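Local coordinates for transmembrane oligosaccharyl transferase (Archaeoglobus fulgidus, PDB 3WAJ), which belongs to the STT3/AglB family of membrane proteins, whose helical N-terminal part is of the GT-C clan and here holds a zinc ion, at residues Y52-N57 against S78-G83; S91-I96 against R106-F111. All blocks are in the same frame, centred on the assembly; numbering follows the deposited sequence.

Interaction 1: Y52-N57 against S78-G83; sequences YRLIEN and SYTHFG. With SO4 (sulfate ion), chain C.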
ATOM      1  N   TYR A  52      -4.410  -0.970 -12.472  1.00 27.21           N
ATOM      2  CA  TYR A  52      -4.846  -1.976 -13.418  1.00 32.13           C
ATOM      3  C   TYR A  52      -6.369  -1.972 -13.533  1.00 35.37           C
ATOM      4  O   TYR A  52      -6.912  -1.921 -14.641  1.00 34.01           O
ATOM      5  CB  TYR A  52      -4.301  -3.323 -12.945  1.00 29.66           C
ATOM      6  CG  TYR A  52      -4.820  -4.569 -13.613  1.00 35.09           C
ATOM      7  CD1 TYR A  52      -5.328  -5.619 -12.839  1.00 36.18           C
ATOM      8  CD2 TYR A  52      -4.775  -4.732 -14.996  1.00 33.13           C
ATOM      9  CE1 TYR A  52      -5.780  -6.793 -13.408  1.00 27.41           C
ATOM     10  CE2 TYR A  52      -5.245  -5.924 -15.589  1.00 34.15           C
ATOM     11  CZ  TYR A  52      -5.736  -6.944 -14.775  1.00 35.07           C
ATOM     12  OH  TYR A  52      -6.195  -8.119 -15.316  1.00 43.57           O
ATOM     13  N   ARG A  53      -7.048  -2.007 -12.386  1.00 29.87           N
ATOM     14  CA  ARG A  53      -8.505  -1.965 -12.343  1.00 30.78           C
ATOM     15  C   ARG A  53      -9.016  -0.708 -13.065  1.00 34.07           C
ATOM     16  O   ARG A  53      -9.950  -0.778 -13.871  1.00 35.76           O
ATOM     17  CB  ARG A  53      -8.996  -2.023 -10.881  1.00 31.06           C
ATOM     18  CG  ARG A  53     -10.518  -1.901 -10.662  1.00 27.29           C
ATOM     19  CD  ARG A  53     -11.048  -0.431 -10.761  1.00 22.36           C
ATOM     20  NE  ARG A  53     -12.481  -0.387 -10.476  1.00 27.84           N
ATOM     21  CZ  ARG A  53     -13.417  -0.811 -11.322  1.00 31.40           C
ATOM     22  NH1 ARG A  53     -13.071  -1.264 -12.518  1.00 31.99           N
ATOM     23  NH2 ARG A  53     -14.694  -0.763 -10.977  1.00 28.77           N
ATOM     24  N   LEU A  54      -8.404   0.432 -12.763  1.00 34.42           N
ATOM     25  CA  LEU A  54      -8.820   1.693 -13.363  1.00 37.69           C
ATOM     26  C   LEU A  54      -8.532   1.740 -14.871  1.00 39.56           C
ATOM     27  O   LEU A  54      -9.380   2.166 -15.651  1.00 36.76           O
ATOM     28  CB  LEU A  54      -8.159   2.879 -12.664  1.00 29.36           C
ATOM     29  CG  LEU A  54      -8.547   3.139 -11.213  1.00 29.05           C
ATOM     30  CD1 LEU A  54      -7.784   4.395 -10.681  1.00 19.60           C
ATOM     31  CD2 LEU A  54     -10.051   3.319 -11.099  1.00 25.99           C
ATOM     32  N   ILE A  55      -7.339   1.310 -15.274  1.00 39.30           N
ATOM     33  CA  ILE A  55      -6.934   1.395 -16.675  1.00 38.76           C
ATOM     34  C   ILE A  55      -7.840   0.520 -17.577  1.00 39.74           C
ATOM     35  O   ILE A  55      -8.269   0.939 -18.641  1.00 42.85           O
ATOM     36  CB  ILE A  55      -5.432   1.058 -16.837  1.00 33.37           C
ATOM     37  CG1 ILE A  55      -4.584   2.209 -16.296  1.00 31.95           C
ATOM     38  CG2 ILE A  55      -5.073   0.781 -18.302  1.00 31.43           C
ATOM     39  CD1 ILE A  55      -3.109   1.868 -16.078  1.00 30.51           C
ATOM     40  N   GLU A  56      -8.133  -0.688 -17.120  1.00 40.28           N
ATOM     41  CA  GLU A  56      -9.063  -1.591 -17.781  1.00 45.43           C
ATOM     42  C   GLU A  56     -10.433  -0.930 -17.978  1.00 49.73           C
ATOM     43  O   GLU A  56     -11.023  -0.985 -19.056  1.00 53.31           O
ATOM     44  CB  GLU A  56      -9.218  -2.840 -16.911  1.00 43.38           C
ATOM     45  CG  GLU A  56      -9.712  -4.098 -17.615  1.00 53.32           C
ATOM     46  CD  GLU A  56      -9.316  -5.367 -16.859  1.00 63.85           C
ATOM     47  OE1 GLU A  56      -8.695  -5.252 -15.785  1.00 72.47           O
ATOM     48  OE2 GLU A  56      -9.611  -6.479 -17.331  1.00 69.54           O
ATOM     49  N   ASN A  57     -10.941  -0.312 -16.921  1.00 44.86           N
ATOM     50  CA  ASN A  57     -12.223   0.369 -16.988  1.00 42.42           C
ATOM     51  C   ASN A  57     -12.157   1.603 -17.902  1.00 47.83           C
ATOM     52  O   ASN A  57     -13.091   1.895 -18.650  1.00 53.00           O
ATOM     53  CB  ASN A  57     -12.678   0.767 -15.578  1.00 35.52           C
ATOM     54  CG  ASN A  57     -13.993   1.484 -15.582  1.00 39.08           C
ATOM     55  OD1 ASN A  57     -14.081   2.618 -16.051  1.00 44.36           O
ATOM     56  ND2 ASN A  57     -15.033   0.835 -15.058  1.00 38.64           N
ATOM     57  N   SER A  78     -15.766   4.061  -3.141  1.00 30.97           N
ATOM     58  CA  SER A  78     -14.651   4.948  -2.839  1.00 36.04           C
ATOM     59  C   SER A  78     -14.422   5.934  -3.983  1.00 41.10           C
ATOM     60  O   SER A  78     -14.351   5.539  -5.165  1.00 35.46           O
ATOM     61  CB  SER A  78     -13.354   4.136  -2.640  1.00 33.55           C
ATOM     62  OG  SER A  78     -13.116   3.806  -1.288  1.00 46.34           O
ATOM     63  N   TYR A  79     -14.271   7.209  -3.633  1.00 37.11           N
ATOM     64  CA  TYR A  79     -13.744   8.168  -4.589  1.00 37.67           C
ATOM     65  C   TYR A  79     -12.322   7.762  -4.904  1.00 35.35           C
ATOM     66  O   TYR A  79     -11.620   7.263  -4.039  1.00 39.16           O
ATOM     67  CB  TYR A  79     -13.736   9.568  -3.999  1.00 32.18           C
ATOM     68  CG  TYR A  79     -15.122  10.086  -3.729  1.00 36.18           C
ATOM     69  CD1 TYR A  79     -15.817  10.792  -4.698  1.00 33.64           C
ATOM     70  CD2 TYR A  79     -15.734   9.866  -2.510  1.00 33.76           C
ATOM     71  CE1 TYR A  79     -17.078  11.261  -4.457  1.00 32.39           C
ATOM     72  CE2 TYR A  79     -16.990  10.324  -2.260  1.00 33.14           C
ATOM     73  CZ  TYR A  79     -17.658  11.026  -3.234  1.00 32.78           C
ATOM     74  OH  TYR A  79     -18.929  11.487  -2.978  1.00 30.61           O
ATOM     75  N   THR A  80     -11.896   7.998  -6.136  1.00 30.08           N
ATOM     76  CA  THR A  80     -10.590   7.550  -6.590  1.00 30.67           C
ATOM     77  C   THR A  80      -9.617   8.714  -6.588  1.00 38.24           C
ATOM     78  O   THR A  80      -9.730   9.622  -7.422  1.00 39.26           O
ATOM     79  CB  THR A  80     -10.676   6.970  -8.027  1.00 29.45           C
ATOM     80  OG1 THR A  80     -11.059   8.005  -8.939  1.00 33.67           O
ATOM     81  CG2 THR A  80     -11.726   5.900  -8.101  1.00 35.13           C
ATOM     82  N   HIS A  81      -8.652   8.707  -5.673  1.00 38.57           N
ATOM     83  CA  HIS A  81      -7.640   9.764  -5.729  1.00 32.19           C
ATOM     84  C   HIS A  81      -6.547   9.499  -6.760  1.00 32.92           C
ATOM     85  O   HIS A  81      -5.782  10.410  -7.083  1.00 37.76           O
ATOM     86  CB  HIS A  81      -7.026  10.061  -4.365  1.00 31.27           C
ATOM     87  CG  HIS A  81      -6.115   8.986  -3.868  1.00 36.48           C
ATOM     88  ND1 HIS A  81      -6.578   7.871  -3.206  1.00 42.59           N
ATOM     89  CD2 HIS A  81      -4.768   8.851  -3.940  1.00 43.32           C
ATOM     90  CE1 HIS A  81      -5.560   7.090  -2.898  1.00 49.18           C
ATOM     91  NE2 HIS A  81      -4.445   7.663  -3.328  1.00 48.96           N
ATOM     92  N   PHE A  82      -6.464   8.278  -7.284  1.00 32.10           N
ATOM     93  CA  PHE A  82      -5.416   7.963  -8.271  1.00 37.06           C
ATOM     94  C   PHE A  82      -5.558   8.843  -9.494  1.00 40.37           C
ATOM     95  O   PHE A  82      -6.634   8.924 -10.087  1.00 40.20           O
ATOM     96  CB  PHE A  82      -5.466   6.492  -8.694  1.00 37.04           C
ATOM     97  CG  PHE A  82      -4.810   5.559  -7.724  1.00 35.42           C
ATOM     98  CD1 PHE A  82      -4.490   5.980  -6.426  1.00 33.61           C
ATOM     99  CD2 PHE A  82      -4.486   4.263  -8.107  1.00 36.79           C
ATOM    100  CE1 PHE A  82      -3.879   5.100  -5.513  1.00 35.79           C
ATOM    101  CE2 PHE A  82      -3.868   3.377  -7.208  1.00 35.34           C
ATOM    102  CZ  PHE A  82      -3.565   3.797  -5.910  1.00 31.98           C
ATOM    103  N   GLY A  83      -4.469   9.502  -9.865  1.00 46.62           N
ATOM    104  CA  GLY A  83      -4.518  10.557 -10.861  1.00 40.25           C
ATOM    105  C   GLY A  83      -4.710  10.121 -12.301  1.00 41.17           C
ATOM    106  O   GLY A  83      -4.412   8.978 -12.667  1.00 41.36           O
TER
HETATM  107  S   SO4 C 902      -0.844   7.843  -2.258  1.00 53.58           S
HETATM  108  O1  SO4 C 902      -1.536   6.739  -2.936  1.00 50.57           O
HETATM  109  O2  SO4 C 902      -1.851   8.660  -1.574  1.00 57.00           O
HETATM  110  O3  SO4 C 902       0.101   7.279  -1.293  1.00 60.19           O
HETATM  111  O4  SO4 C 902      -0.101   8.696  -3.195  1.00 54.10           O
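L54 and F82 mark the nearest approach of the two backbones, yet the L54 CA–F82 CA separation is 8.8 Å, a gap bridged by side chains and by no hydrogen bond. Residues 52-57 form part of helix 47-60, whereas 78-83 begins as the short strand 78-79 and continues as a loop to G83, at the N-cap of the next helix. L54 carries the contact. With CG anti to its own carbonyl carbon (chi1 -66°), its isobutyl group is directed across the gap and its two methyls divide the work. L54 CD1 lies 3.7 Å from F82 CB and approaches the ring obliquely, nearest its CD2; L54 CD2 rests more loosely, 4.3 Å from T80 CG2. The leucine and phenylalanine side chains cross at about a right angle, giving a small, wholly buried apolar patch.

Its setting is a GT-C-type membrane protein: helix 47-60 opens with D47, a zinc ligand that also touches F82, and the F82 side chain lies about 6 Å from the metal. Y51 stacks on the same ring. H81, by contrast, turns from the helix toward a sulfate ion, probably from the crystallisation liquor. H81 NE2 donates an almost straight bond (173°) to sulfate O1 at 3.1 Å, in the plane of the imidazole. One face of that imidazole is overlain by F82 CD1, 3.5 Å above it and displaced to the rim, while F82 CE1 is 3.8 Å from the sulfate O1. H162 and R426 also hydrogen-bond to the anion.

Interaction 2: S91-I96 against R106-F111; sequences SIAGII and RAVLAF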
ATOM      1  N   SER A  91      -3.862   3.434 -20.119  1.00 39.93           N
ATOM      2  CA  SER A  91      -4.900   3.209 -21.119  1.00 42.36           C
ATOM      3  C   SER A  91      -4.325   3.377 -22.528  1.00 48.12           C
ATOM      4  O   SER A  91      -4.564   2.540 -23.411  1.00 45.23           O
ATOM      5  CB  SER A  91      -6.060   4.172 -20.910  1.00 39.44           C
ATOM      6  OG  SER A  91      -6.608   4.025 -19.617  1.00 39.32           O
ATOM      7  N   ILE A  92      -3.563   4.452 -22.735  1.00 43.13           N
ATOM      8  CA  ILE A  92      -3.012   4.731 -24.058  1.00 48.09           C
ATOM      9  C   ILE A  92      -2.049   3.623 -24.470  1.00 50.15           C
ATOM     10  O   ILE A  92      -2.124   3.109 -25.591  1.00 54.19           O
ATOM     11  CB  ILE A  92      -2.324   6.108 -24.128  1.00 49.44           C
ATOM     12  CG1 ILE A  92      -3.357   7.218 -24.019  1.00 53.70           C
ATOM     13  CG2 ILE A  92      -1.618   6.275 -25.432  1.00 45.06           C
ATOM     14  CD1 ILE A  92      -2.736   8.599 -23.991  1.00 59.19           C
ATOM     15  N   ALA A  93      -1.163   3.243 -23.551  1.00 45.34           N
ATOM     16  CA  ALA A  93      -0.257   2.122 -23.788  1.00 45.47           C
ATOM     17  C   ALA A  93      -1.037   0.879 -24.194  1.00 46.94           C
ATOM     18  O   ALA A  93      -0.648   0.158 -25.121  1.00 52.06           O
ATOM     19  CB  ALA A  93       0.573   1.850 -22.563  1.00 41.77           C
ATOM     20  N   GLY A  94      -2.145   0.634 -23.501  1.00 44.28           N
ATOM     21  CA  GLY A  94      -2.923  -0.575 -23.719  1.00 49.19           C
ATOM     22  C   GLY A  94      -3.559  -0.623 -25.092  1.00 50.99           C
ATOM     23  O   GLY A  94      -3.464  -1.625 -25.802  1.00 53.79           O
ATOM     24  N   ILE A  95      -4.210   0.472 -25.461  1.00 51.96           N
ATOM     25  CA  ILE A  95      -4.831   0.609 -26.774  1.00 53.82           C
ATOM     26  C   ILE A  95      -3.783   0.499 -27.887  1.00 55.63           C
ATOM     27  O   ILE A  95      -4.004  -0.191 -28.882  1.00 57.95           O
ATOM     28  CB  ILE A  95      -5.621   1.934 -26.842  1.00 58.79           C
ATOM     29  CG1 ILE A  95      -6.768   1.900 -25.826  1.00 56.89           C
ATOM     30  CG2 ILE A  95      -6.177   2.190 -28.225  1.00 58.23           C
ATOM     31  CD1 ILE A  95      -7.432   3.231 -25.622  1.00 58.32           C
ATOM     32  N   ILE A  96      -2.638   1.155 -27.697  1.00 57.48           N
ATOM     33  CA  ILE A  96      -1.522   1.095 -28.652  1.00 58.33           C
ATOM     34  C   ILE A  96      -1.047  -0.335 -28.938  1.00 63.18           C
ATOM     35  O   ILE A  96      -0.805  -0.695 -30.098  1.00 68.51           O
ATOM     36  CB  ILE A  96      -0.309   1.941 -28.176  1.00 63.68           C
ATOM     37  CG1 ILE A  96      -0.352   3.355 -28.752  1.00 64.80           C
ATOM     38  CG2 ILE A  96       1.001   1.312 -28.621  1.00 61.06           C
ATOM     39  CD1 ILE A  96      -1.663   4.085 -28.566  1.00 65.70           C
ATOM     40  N   ARG A 106      -1.587  -6.333 -18.208  1.00 34.86           N
ATOM     41  CA  ARG A 106      -0.662  -6.339 -17.076  1.00 35.39           C
ATOM     42  C   ARG A 106       0.793  -6.267 -17.519  1.00 38.41           C
ATOM     43  O   ARG A 106       1.597  -5.511 -16.953  1.00 40.37           O
ATOM     44  CB  ARG A 106      -0.908  -7.586 -16.205  1.00 35.13           C
ATOM     45  CG  ARG A 106      -1.972  -7.376 -15.117  1.00 36.71           C
ATOM     46  CD  ARG A 106      -2.145  -8.611 -14.242  1.00 35.33           C
ATOM     47  NE  ARG A 106      -3.205  -9.465 -14.764  1.00 44.39           N
ATOM     48  CZ  ARG A 106      -3.197 -10.785 -14.736  1.00 44.34           C
ATOM     49  NH1 ARG A 106      -2.181 -11.437 -14.208  1.00 50.79           N
ATOM     50  NH2 ARG A 106      -4.213 -11.444 -15.234  1.00 54.31           N
ATOM     51  N   ALA A 107       1.125  -7.053 -18.540  1.00 44.00           N
ATOM     52  CA  ALA A 107       2.479  -7.064 -19.104  1.00 46.26           C
ATOM     53  C   ALA A 107       2.886  -5.663 -19.546  1.00 41.26           C
ATOM     54  O   ALA A 107       3.927  -5.134 -19.112  1.00 44.46           O
ATOM     55  CB  ALA A 107       2.559  -8.027 -20.268  1.00 43.67           C
ATOM     56  N   VAL A 108       2.070  -5.061 -20.407  1.00 35.95           N
ATOM     57  CA  VAL A 108       2.309  -3.673 -20.808  1.00 43.62           C
ATOM     58  C   VAL A 108       2.465  -2.760 -19.577  1.00 41.57           C
ATOM     59  O   VAL A 108       3.478  -2.076 -19.438  1.00 44.88           O
ATOM     60  CB  VAL A 108       1.217  -3.148 -21.780  1.00 49.89           C
ATOM     61  CG1 VAL A 108       1.401  -1.653 -22.045  1.00 49.08           C
ATOM     62  CG2 VAL A 108       1.254  -3.919 -23.097  1.00 47.45           C
ATOM     63  N   LEU A 109       1.477  -2.768 -18.682  1.00 37.84           N
ATOM     64  CA  LEU A 109       1.529  -1.923 -17.491  1.00 40.30           C
ATOM     65  C   LEU A 109       2.788  -2.171 -16.671  1.00 41.40           C
ATOM     66  O   LEU A 109       3.329  -1.240 -16.087  1.00 42.94           O
ATOM     67  CB  LEU A 109       0.294  -2.125 -16.613  1.00 36.26           C
ATOM     68  CG  LEU A 109      -1.016  -1.839 -17.323  1.00 38.19           C
ATOM     69  CD1 LEU A 109      -2.177  -1.910 -16.330  1.00 32.40           C
ATOM     70  CD2 LEU A 109      -0.967  -0.470 -18.026  1.00 40.27           C
ATOM     71  N   ALA A 110       3.259  -3.418 -16.644  1.00 40.96           N
ATOM     72  CA  ALA A 110       4.469  -3.780 -15.883  1.00 43.07           C
ATOM     73  C   ALA A 110       5.698  -2.973 -16.289  1.00 45.29           C
ATOM     74  O   ALA A 110       6.537  -2.642 -15.451  1.00 46.21           O
ATOM     75  CB  ALA A 110       4.756  -5.281 -16.001  1.00 38.86           C
ATOM     76  N   PHE A 111       5.812  -2.672 -17.579  1.00 46.52           N
ATOM     77  CA  PHE A 111       6.979  -1.952 -18.088  1.00 45.04           C
ATOM     78  C   PHE A 111       6.960  -0.466 -17.787  1.00 47.67           C
ATOM     79  O   PHE A 111       8.005   0.171 -17.741  1.00 49.01           O
ATOM     80  CB  PHE A 111       7.123  -2.160 -19.589  1.00 39.73           C
ATOM     81  CG  PHE A 111       7.597  -3.519 -19.946  1.00 41.30           C
ATOM     82  CD1 PHE A 111       8.937  -3.845 -19.832  1.00 42.66           C
ATOM     83  CD2 PHE A 111       6.701  -4.492 -20.371  1.00 46.22           C
ATOM     84  CE1 PHE A 111       9.378  -5.124 -20.153  1.00 47.05           C
ATOM     85  CE2 PHE A 111       7.136  -5.776 -20.696  1.00 42.88           C
ATOM     86  CZ  PHE A 111       8.471  -6.091 -20.586  1.00 42.75           C
TER
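V108 and A93 meet methyl to methyl: V108 CG1 lies 3.6 Å from A93 CB, and these two residues give up most of the surface buried here. The valine owes its reach to chi1 (173°), which sets CG1 anti to the backbone N and directs it at the neighbouring helix. V108 CG1 comes to 4.1 Å from A93 O and, at the limit of contact, lies 4.5 Å from G94 N, so it also skirts the backbone at A93 and G94. The backbones come nearest at G94, whose CA is 6.7 Å from V108 CA.

Helices 84-96 and 102-118 belong to the helical N-terminal STT3 region, of the GT-C clan. They are consecutive, joined by a short link, but they cross steeply instead of running back antiparallel as a hairpin would. The contact across these segments is apolar, with no hydrogen bond between them.

The side chain of L109 starts off beside the interface, and L109 CD2 stops 5.3 Å from A93 CB, near but not in contact. Elsewhere the helices look to other neighbours: S91 OG bonds back to V87 O, and its side chain packs on helix 47-60, while R106 NH1 is held by V41 O and T40 OG1.

Overall arrangement
Helix 47-60 takes part in interaction 1 and lies against interaction 2; the centres of the two are 15 Å apart. Interaction 1 uses the face of that helix bearing L54, and I55 alongside reaches the segments of interaction 2, with I55 CD1 3.7 Å from L109 CD2 and Y52 leaning on the same leucine. Along the chain they follow in series, since the loop 78-83 runs straight into helix 84-96. Both are apolar and small, but their places differ: interaction 1 is fully buried beside the zinc and sulfate and joins a leucine to a phenylalanine and a threonine, whereas interaction 2 is only partly buried and joins a valine to an alanine where the backbones come closer.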